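PDB 7CVV: catechol O-methyltransferase from Niastella koreensis GR20-10, which transfers the methyl group of S-adenosylmethionine to a hydroxyl of catechol-like compounds with the help of magnesium, giving meta- and para-methylated products in equal proportion. Local coordinates for residues L64-G69 with A96-N101; L85-Y90 with V111-G116; M135-A140 with L161-N166. All blocks are in the same frame, centred on the assembly; numbering follows the deposited sequence.

Contact 1: L64-G69 with A96-N101. With SAM (S-adenosylmethionine), chain D.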
# COMPACT_ATOMS: atom_id res chain seq x y z
N LEU A 64 -15.17 3.88 9.54
CA LEU A 64 -15.63 5.11 10.23
C LEU A 64 -15.72 6.23 9.19
O LEU A 64 -14.70 6.65 8.72
CB LEU A 64 -14.66 5.52 11.34
CG LEU A 64 -14.33 4.45 12.38
CD1 LEU A 64 -14.13 5.09 13.74
CD2 LEU A 64 -15.39 3.39 12.46
N GLY A 65 -16.91 6.72 8.89
CA GLY A 65 -17.08 7.86 7.98
C GLY A 65 -17.50 7.36 6.62
O GLY A 65 -16.61 6.96 5.85
N THR A 66 -18.81 7.35 6.38
CA THR A 66 -19.48 6.83 5.16
C THR A 66 -19.51 7.92 4.08
O THR A 66 -19.10 7.61 2.95
CB THR A 66 -20.88 6.31 5.54
OG1 THR A 66 -20.74 5.54 6.74
CG2 THR A 66 -21.51 5.45 4.46
N LEU A 67 -19.94 9.14 4.44
CA LEU A 67 -20.31 10.24 3.51
C LEU A 67 -21.35 9.71 2.51
O LEU A 67 -22.37 9.19 2.98
CB LEU A 67 -19.04 10.77 2.84
CG LEU A 67 -19.16 12.16 2.21
CD1 LEU A 67 -19.23 13.26 3.28
CD2 LEU A 67 -18.03 12.44 1.25
N ALA A 68 -21.13 9.78 1.20
CA ALA A 68 -22.10 9.28 0.19
C ALA A 68 -21.85 7.80 -0.09
O ALA A 68 -22.56 7.24 -0.96
CB ALA A 68 -22.01 10.10 -1.07
N GLY A 69 -20.88 7.19 0.60
CA GLY A 69 -20.51 5.77 0.45
C GLY A 69 -19.67 5.48 -0.78
O GLY A 69 -19.71 4.35 -1.25
N ALA A 96 -28.52 8.47 4.69
CA ALA A 96 -29.69 8.28 3.79
C ALA A 96 -29.24 8.33 2.32
O ALA A 96 -29.78 7.58 1.51
CB ALA A 96 -30.77 9.32 4.04
N VAL A 97 -28.32 9.24 2.00
CA VAL A 97 -27.75 9.36 0.63
C VAL A 97 -26.88 8.12 0.35
O VAL A 97 -27.02 7.57 -0.78
CB VAL A 97 -26.95 10.67 0.47
CG1 VAL A 97 -26.29 10.72 -0.90
CG2 VAL A 97 -27.85 11.87 0.66
N ALA A 98 -26.04 7.71 1.32
CA ALA A 98 -25.15 6.52 1.24
C ALA A 98 -26.01 5.27 1.05
O ALA A 98 -25.53 4.34 0.36
CB ALA A 98 -24.28 6.38 2.46
N GLN A 99 -27.21 5.24 1.63
CA GLN A 99 -28.14 4.09 1.48
C GLN A 99 -28.62 4.03 0.02
O GLN A 99 -28.55 2.95 -0.56
CB GLN A 99 -29.26 4.13 2.52
CG GLN A 99 -30.04 2.82 2.63
CD GLN A 99 -29.26 1.64 3.16
OE1 GLN A 99 -28.92 0.72 2.42
NE2 GLN A 99 -29.00 1.62 4.45
N LYS A 100 -29.04 5.15 -0.59
CA LYS A 100 -29.49 5.14 -2.01
C LYS A 100 -28.35 4.64 -2.90
O LYS A 100 -28.60 3.85 -3.82
CB LYS A 100 -29.94 6.53 -2.48
CG LYS A 100 -31.44 6.74 -2.45
CD LYS A 100 -31.90 8.03 -3.13
CE LYS A 100 -32.20 9.14 -2.14
NZ LYS A 100 -33.45 8.88 -1.38
N ASN A 101 -27.13 5.10 -2.61
CA ASN A 101 -25.92 4.89 -3.46
C ASN A 101 -25.51 3.43 -3.36
O ASN A 101 -25.14 2.85 -4.39
CB ASN A 101 -24.78 5.83 -3.06
CG ASN A 101 -25.05 7.28 -3.44
OD1 ASN A 101 -25.75 7.56 -4.42
ND2 ASN A 101 -24.46 8.20 -2.68
N SAM D . -14.54 7.76 3.35
CA SAM D . -15.66 8.41 2.62
C SAM D . -15.41 8.30 1.10
O SAM D . -16.40 8.20 0.35
OXT SAM D . -14.23 8.31 0.72
CB SAM D . -15.77 9.89 3.02
CG SAM D . -15.97 10.16 4.53
SD SAM D . -15.79 11.94 4.80
CE SAM D . -14.00 12.07 4.76
C5' SAM D . -16.12 12.22 6.56
C4' SAM D . -17.43 11.68 7.07
O4' SAM D . -17.28 11.40 8.48
C3' SAM D . -18.64 12.61 6.94
O3' SAM D . -19.71 11.90 6.34
C2' SAM D . -18.98 12.96 8.39
O2' SAM D . -20.35 13.10 8.62
C1' SAM D . -18.49 11.72 9.12
N9 SAM D . -18.22 11.93 10.53
C8 SAM D . -17.62 13.03 11.09
N7 SAM D . -17.49 12.92 12.39
C5 SAM D . -18.00 11.67 12.70
C6 SAM D . -18.12 10.98 13.92
N6 SAM D . -17.73 11.50 15.08
N1 SAM D . -18.64 9.73 13.89
C2 SAM D . -19.02 9.24 12.70
N3 SAM D . -18.98 9.81 11.49
C4 SAM D . -18.44 11.04 11.56
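Asn101 keeps CG beside its own backbone N and opposite its carbonyl carbon (chi1 -71°), which turns the amide toward Ala68, while in Thr66 the methyl CG2, lying anti to the backbone N, points at Ala98 and leaves OG1 beside that N. The meeting place is the glycine-containing loop after the first strand of the Rossmann-like methyltransferase fold, packed on helix 92-103. Residues Thr66 to Gly69 form a type II' turn, and Ala98 CB fits at its bend, 3.5 Å from Thr66 CG2 and 3.4 Å from Leu67 O. Thr66 OG1 is turned to Thr87 on the neighbouring strand. The other flank of the loop faces S-adenosylmethionine: Leu67 CB lies 3.4 Å from the cofactor's CB, and Gly65 O accepts a weak hydrogen bond from the cofactor's amino N. At Gly65 a side chain would run into the ribose oxygen O4' and the preceding carbonyl, consistent with glycine here. Asn101 ND2 also bonds Ser30 OG, and OD1 is taken by Arg104, so the amide is fixed from both ends. Its link to the loop is a fairly straight N-H...O hydrogen bond (161°) from ND2 to Ala68 O, 2.7 Å, meeting a lone pair in the carbonyl plane.

Contact 2: L85-Y90 with V111-G116. With SAM (S-adenosylmethionine), chain D.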
# COMPACT_ATOMS: atom_id res chain seq x y z
N LEU A 85 -19.72 -5.48 5.32
CA LEU A 85 -19.12 -4.17 5.67
C LEU A 85 -20.09 -3.37 6.54
O LEU A 85 -21.22 -3.08 6.13
CB LEU A 85 -18.79 -3.41 4.39
CG LEU A 85 -17.80 -2.26 4.57
CD1 LEU A 85 -17.08 -1.96 3.27
CD2 LEU A 85 -18.52 -1.02 5.07
N ILE A 86 -19.61 -3.00 7.72
CA ILE A 86 -20.32 -2.10 8.65
C ILE A 86 -19.60 -0.75 8.65
O ILE A 86 -18.43 -0.72 9.03
CB ILE A 86 -20.40 -2.75 10.04
CG1 ILE A 86 -20.97 -4.17 9.94
CG2 ILE A 86 -21.20 -1.87 11.00
CD1 ILE A 86 -20.87 -4.95 11.21
N THR A 87 -20.32 0.29 8.21
CA THR A 87 -19.83 1.68 8.04
C THR A 87 -20.59 2.61 9.00
O THR A 87 -21.82 2.54 9.00
CB THR A 87 -19.94 2.10 6.57
OG1 THR A 87 -19.40 3.42 6.48
CG2 THR A 87 -21.35 2.05 6.01
N LEU A 88 -19.88 3.44 9.77
CA LEU A 88 -20.47 4.36 10.78
C LEU A 88 -20.51 5.80 10.23
O LEU A 88 -19.51 6.22 9.56
CB LEU A 88 -19.68 4.27 12.09
CG LEU A 88 -19.29 2.85 12.51
CD1 LEU A 88 -18.69 2.80 13.91
CD2 LEU A 88 -20.48 1.91 12.40
N GLU A 89 -21.62 6.51 10.49
CA GLU A 89 -21.91 7.88 9.97
C GLU A 89 -22.72 8.69 11.00
O GLU A 89 -23.85 8.30 11.31
CB GLU A 89 -22.65 7.78 8.64
CG GLU A 89 -22.99 9.12 8.03
CD GLU A 89 -21.82 10.10 8.00
OE1 GLU A 89 -20.75 9.75 7.45
OE2 GLU A 89 -21.97 11.22 8.55
N TYR A 90 -22.17 9.80 11.48
CA TYR A 90 -22.83 10.69 12.47
C TYR A 90 -24.06 11.36 11.83
O TYR A 90 -25.04 11.62 12.51
CB TYR A 90 -21.82 11.72 12.98
CG TYR A 90 -22.39 12.83 13.82
CD1 TYR A 90 -22.68 12.63 15.17
CD2 TYR A 90 -22.57 14.10 13.29
CE1 TYR A 90 -23.16 13.66 15.96
CE2 TYR A 90 -23.04 15.14 14.07
CZ TYR A 90 -23.34 14.92 15.41
OH TYR A 90 -23.82 15.95 16.16
N VAL A 111 -23.76 -4.51 2.87
CA VAL A 111 -23.37 -3.25 3.57
C VAL A 111 -24.45 -2.95 4.62
O VAL A 111 -25.63 -2.97 4.27
CB VAL A 111 -23.22 -2.09 2.57
CG1 VAL A 111 -22.85 -0.79 3.26
CG2 VAL A 111 -22.19 -2.41 1.51
N GLN A 112 -24.03 -2.64 5.84
CA GLN A 112 -24.93 -2.08 6.89
C GLN A 112 -24.36 -0.73 7.36
O GLN A 112 -23.19 -0.70 7.82
CB GLN A 112 -25.05 -3.09 8.02
CG GLN A 112 -26.02 -2.67 9.11
CD GLN A 112 -25.93 -3.65 10.25
OE1 GLN A 112 -25.04 -3.59 11.09
NE2 GLN A 112 -26.85 -4.60 10.25
N ILE A 113 -25.18 0.33 7.27
CA ILE A 113 -24.89 1.70 7.77
C ILE A 113 -25.48 1.85 9.18
O ILE A 113 -26.68 1.76 9.31
CB ILE A 113 -25.46 2.75 6.78
CG1 ILE A 113 -24.88 2.58 5.37
CG2 ILE A 113 -25.24 4.16 7.31
CD1 ILE A 113 -25.72 3.16 4.26
N ARG A 114 -24.66 2.08 10.21
CA ARG A 114 -25.13 2.50 11.56
C ARG A 114 -24.97 4.02 11.71
O ARG A 114 -23.84 4.51 11.57
CB ARG A 114 -24.38 1.73 12.65
CG ARG A 114 -24.27 0.23 12.36
CD ARG A 114 -24.59 -0.64 13.56
NE ARG A 114 -24.73 -2.05 13.20
CZ ARG A 114 -24.55 -3.07 14.04
NH1 ARG A 114 -24.21 -2.84 15.30
NH2 ARG A 114 -24.70 -4.32 13.61
N THR A 115 -26.07 4.74 11.96
CA THR A 115 -26.09 6.21 12.22
C THR A 115 -25.77 6.47 13.69
O THR A 115 -26.24 5.70 14.51
CB THR A 115 -27.45 6.80 11.85
OG1 THR A 115 -27.81 6.27 10.57
CG2 THR A 115 -27.44 8.31 11.80
N GLY A 116 -24.98 7.49 14.00
CA GLY A 116 -24.58 7.83 15.39
C GLY A 116 -23.09 8.15 15.47
O GLY A 116 -22.40 7.94 14.46
N SAM D . -14.54 7.76 3.35
CA SAM D . -15.66 8.41 2.62
C SAM D . -15.41 8.30 1.10
O SAM D . -16.40 8.20 0.35
OXT SAM D . -14.23 8.31 0.72
CB SAM D . -15.77 9.89 3.02
CG SAM D . -15.97 10.16 4.53
SD SAM D . -15.79 11.94 4.80
CE SAM D . -14.00 12.07 4.76
C5' SAM D . -16.12 12.22 6.56
C4' SAM D . -17.43 11.68 7.07
O4' SAM D . -17.28 11.40 8.48
C3' SAM D . -18.64 12.61 6.94
O3' SAM D . -19.71 11.90 6.34
C2' SAM D . -18.98 12.96 8.39
O2' SAM D . -20.35 13.10 8.62
C1' SAM D . -18.49 11.72 9.12
N9 SAM D . -18.22 11.93 10.53
C8 SAM D . -17.62 13.03 11.09
N7 SAM D . -17.49 12.92 12.39
C5 SAM D . -18.00 11.67 12.70
C6 SAM D . -18.12 10.98 13.92
N6 SAM D . -17.73 11.50 15.08
N1 SAM D . -18.64 9.73 13.89
C2 SAM D . -19.02 9.24 12.70
N3 SAM D . -18.98 9.81 11.49
C4 SAM D . -18.44 11.04 11.56
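Thr87 and Ile113 lie side by side on adjacent parallel strands, with Thr87 CG2 3.6 Å from Ile113 CG1. Five backbone hydrogen bonds join the strands, from Gln112 N to Leu85 O at 2.9 Å through to Gly116 N to Glu89 O at 3.0 Å. The close-packed part is the inner strand: Leu85 is buried under helix 70-76, Leu88 sets CD2 3.9 Å from Arg114 CB beside helix 118-127, and Thr87 OG1 also bonds Glu63. The looser part is strand 111-115, outermost in this chain, with Gln112 and Thr115 exposed. There the Arg114 aliphatic chain rests on Ile86, CG to CG2 4.0 Å, and its guanidinium grips Gln112 OE1 side-on through NE and NH2, the oxygen lying near the guanidinium plane; NH2 also makes a salt bridge to Glu128. At the strand end Glu89 bends at chi2 (48°), which carries its carboxylate to the ribose: OE1 accepts from O3' at 2.6 Å and OE2 from O2'. Strand 84-89, helix 92-103 and strand 111-115 form a beta-alpha-beta unit, and an acidic residue ending its first strand and holding both ribose hydroxyls is a hallmark of class I SAM-dependent methyltransferases.

Contact 3: M135-A140 with L161-N166. With SAM (S-adenosylmethionine), chain D.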
# COMPACT_ATOMS: atom_id res chain seq x y z
N MET A 135 -10.28 -5.89 8.09
CA MET A 135 -9.78 -4.56 7.70
C MET A 135 -10.69 -3.50 8.32
O MET A 135 -11.91 -3.77 8.41
CB MET A 135 -9.78 -4.39 6.18
CG MET A 135 -9.20 -3.08 5.73
SD MET A 135 -9.21 -3.07 3.95
CE MET A 135 -8.79 -1.36 3.61
N ILE A 136 -10.09 -2.39 8.76
CA ILE A 136 -10.77 -1.25 9.44
C ILE A 136 -10.25 0.05 8.84
O ILE A 136 -9.03 0.31 8.94
CB ILE A 136 -10.54 -1.28 10.95
CG1 ILE A 136 -10.93 -2.64 11.53
CG2 ILE A 136 -11.30 -0.12 11.58
CD1 ILE A 136 -10.63 -2.82 13.01
N PHE A 137 -11.16 0.81 8.24
CA PHE A 137 -10.88 2.10 7.57
C PHE A 137 -11.40 3.22 8.46
O PHE A 137 -12.62 3.31 8.64
CB PHE A 137 -11.54 2.13 6.18
CG PHE A 137 -11.18 3.34 5.37
CD1 PHE A 137 -9.88 3.81 5.34
CD2 PHE A 137 -12.15 4.01 4.63
CE1 PHE A 137 -9.55 4.93 4.59
CE2 PHE A 137 -11.82 5.14 3.89
CZ PHE A 137 -10.52 5.60 3.87
N ILE A 138 -10.49 4.02 9.03
CA ILE A 138 -10.81 5.23 9.83
C ILE A 138 -10.66 6.48 8.94
O ILE A 138 -9.55 6.73 8.45
CB ILE A 138 -9.94 5.30 11.11
CG1 ILE A 138 -10.04 4.02 11.94
CG2 ILE A 138 -10.35 6.51 11.93
CD1 ILE A 138 -8.96 3.88 13.01
N ASP A 139 -11.74 7.25 8.81
CA ASP A 139 -11.86 8.43 7.90
C ASP A 139 -12.98 9.36 8.40
O ASP A 139 -13.81 9.82 7.58
CB ASP A 139 -12.09 7.97 6.45
CG ASP A 139 -11.78 9.02 5.40
OD1 ASP A 139 -10.81 9.81 5.61
OD2 ASP A 139 -12.50 9.04 4.35
N ALA A 140 -13.02 9.62 9.70
CA ALA A 140 -14.04 10.49 10.35
C ALA A 140 -13.36 11.79 10.84
O ALA A 140 -12.29 12.14 10.30
CB ALA A 140 -14.71 9.72 11.45
N LEU A 161 -5.59 -5.40 9.18
CA LEU A 161 -5.03 -4.15 8.59
C LEU A 161 -5.92 -3.01 9.06
O LEU A 161 -7.14 -3.12 8.84
CB LEU A 161 -5.07 -4.23 7.06
CG LEU A 161 -4.57 -2.97 6.35
CD1 LEU A 161 -3.12 -2.65 6.72
CD2 LEU A 161 -4.75 -3.08 4.85
N ILE A 162 -5.35 -2.04 9.77
CA ILE A 162 -6.04 -0.78 10.14
C ILE A 162 -5.50 0.34 9.25
O ILE A 162 -4.26 0.50 9.13
CB ILE A 162 -5.88 -0.45 11.64
CG1 ILE A 162 -6.29 -1.63 12.53
CG2 ILE A 162 -6.67 0.82 11.97
CD1 ILE A 162 -5.90 -1.47 14.00
N VAL A 163 -6.41 1.09 8.65
CA VAL A 163 -6.08 2.22 7.74
C VAL A 163 -6.70 3.50 8.32
O VAL A 163 -7.89 3.48 8.72
CB VAL A 163 -6.58 1.96 6.31
CG1 VAL A 163 -6.17 3.08 5.38
CG2 VAL A 163 -6.06 0.65 5.79
N ALA A 164 -5.90 4.56 8.36
CA ALA A 164 -6.26 5.89 8.85
C ALA A 164 -5.80 6.89 7.79
O ALA A 164 -4.58 6.90 7.48
CB ALA A 164 -5.61 6.16 10.18
N ASP A 165 -6.74 7.66 7.28
CA ASP A 165 -6.54 8.56 6.13
C ASP A 165 -6.34 10.01 6.61
O ASP A 165 -6.87 10.34 7.68
CB ASP A 165 -7.73 8.43 5.18
CG ASP A 165 -7.48 9.09 3.85
OD1 ASP A 165 -6.32 9.05 3.39
OD2 ASP A 165 -8.44 9.65 3.29
N ASN A 166 -5.61 10.82 5.84
CA ASN A 166 -5.39 12.28 6.02
C ASN A 166 -4.74 12.54 7.38
O ASN A 166 -5.32 13.28 8.18
CB ASN A 166 -6.69 13.09 5.83
CG ASN A 166 -7.47 12.71 4.59
OD1 ASN A 166 -8.58 12.18 4.69
ND2 ASN A 166 -6.91 12.97 3.41
N SAM D . -14.54 7.76 3.35
CA SAM D . -15.66 8.41 2.62
C SAM D . -15.41 8.30 1.10
O SAM D . -16.40 8.20 0.35
OXT SAM D . -14.23 8.31 0.72
CB SAM D . -15.77 9.89 3.02
CG SAM D . -15.97 10.16 4.53
SD SAM D . -15.79 11.94 4.80
CE SAM D . -14.00 12.07 4.76
C5' SAM D . -16.12 12.22 6.56
C4' SAM D . -17.43 11.68 7.07
O4' SAM D . -17.28 11.40 8.48
C3' SAM D . -18.64 12.61 6.94
O3' SAM D . -19.71 11.90 6.34
C2' SAM D . -18.98 12.96 8.39
O2' SAM D . -20.35 13.10 8.62
C1' SAM D . -18.49 11.72 9.12
N9 SAM D . -18.22 11.93 10.53
C8 SAM D . -17.62 13.03 11.09
N7 SAM D . -17.49 12.92 12.39
C5 SAM D . -18.00 11.67 12.70
C6 SAM D . -18.12 10.98 13.92
N6 SAM D . -17.73 11.50 15.08
N1 SAM D . -18.64 9.73 13.89
C2 SAM D . -19.02 9.24 12.70
N3 SAM D . -18.98 9.81 11.49
C4 SAM D . -18.44 11.04 11.56
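Strands 135-138 and 161-165 run parallel, Met135 level with Leu161 and Ile138 with Ala164, at an axis angle of 12° and joined by four backbone hydrogen bonds, among them Ile138 N to Val163 O at 2.7 Å. On the face of Met135 and Phe137, Val163 stands between two partners: CG2 meets Met135 CE, and CG1 lies at the edge of the Phe137 ring, near its plane, 3.8 Å from CD1. With CG anti to the backbone N (chi1 -174°), the ring also reaches along Asp165, CE1 4.0 Å from CB. An alanine in place of Phe137 is likely to leave Val163 CG1 and Asp165 CB without this support and the Asp165 side chain freer to shift. On the reverse face Ile138 CD1 packs 4.0 Å from Ile162 CG2, beneath helix 145-154, the crossover of this right-handed beta-alpha-beta unit of the Rossmann-like sheet. At the C-terminal ends of the two strands the magnesium ligands Asp139, Asp165 and Asn166 gather: Asp139 OD1 is 3.3 Å from Asp165 OD2 and 3.4 Å from Asn166 OD1, oxygens that would probably repel one another without a cation. The Asp139 and Asp165 carboxylate planes are 52° apart. The other oxygen of Asp139, OD2, accepts a hydrogen bond from the amino N of S-adenosylmethionine at 2.6 Å.

Overall arrangement
All three contacts reach the same S-adenosylmethionine from the C-terminal ends of the parallel strands. Contacts 1 and 2, with centres about 8 Å apart, interlock along the chain, since helix 92-103 of contact 1 links the two strands of contact 2; Gly65 N lies 2.7 Å from Leu88 O, a probable hydrogen bond. On the other edge of strand 60-64, Leu64 N is 2.8 Å from Phe137 O, which places that strand between contacts 2 and 3, whose nearest atoms stay about 6 Å apart. Contact 1 runs along the methionine part and the ribose O3' side, contact 2 holds the ribose, and contact 3 joins the cofactor's amino group to the magnesium site.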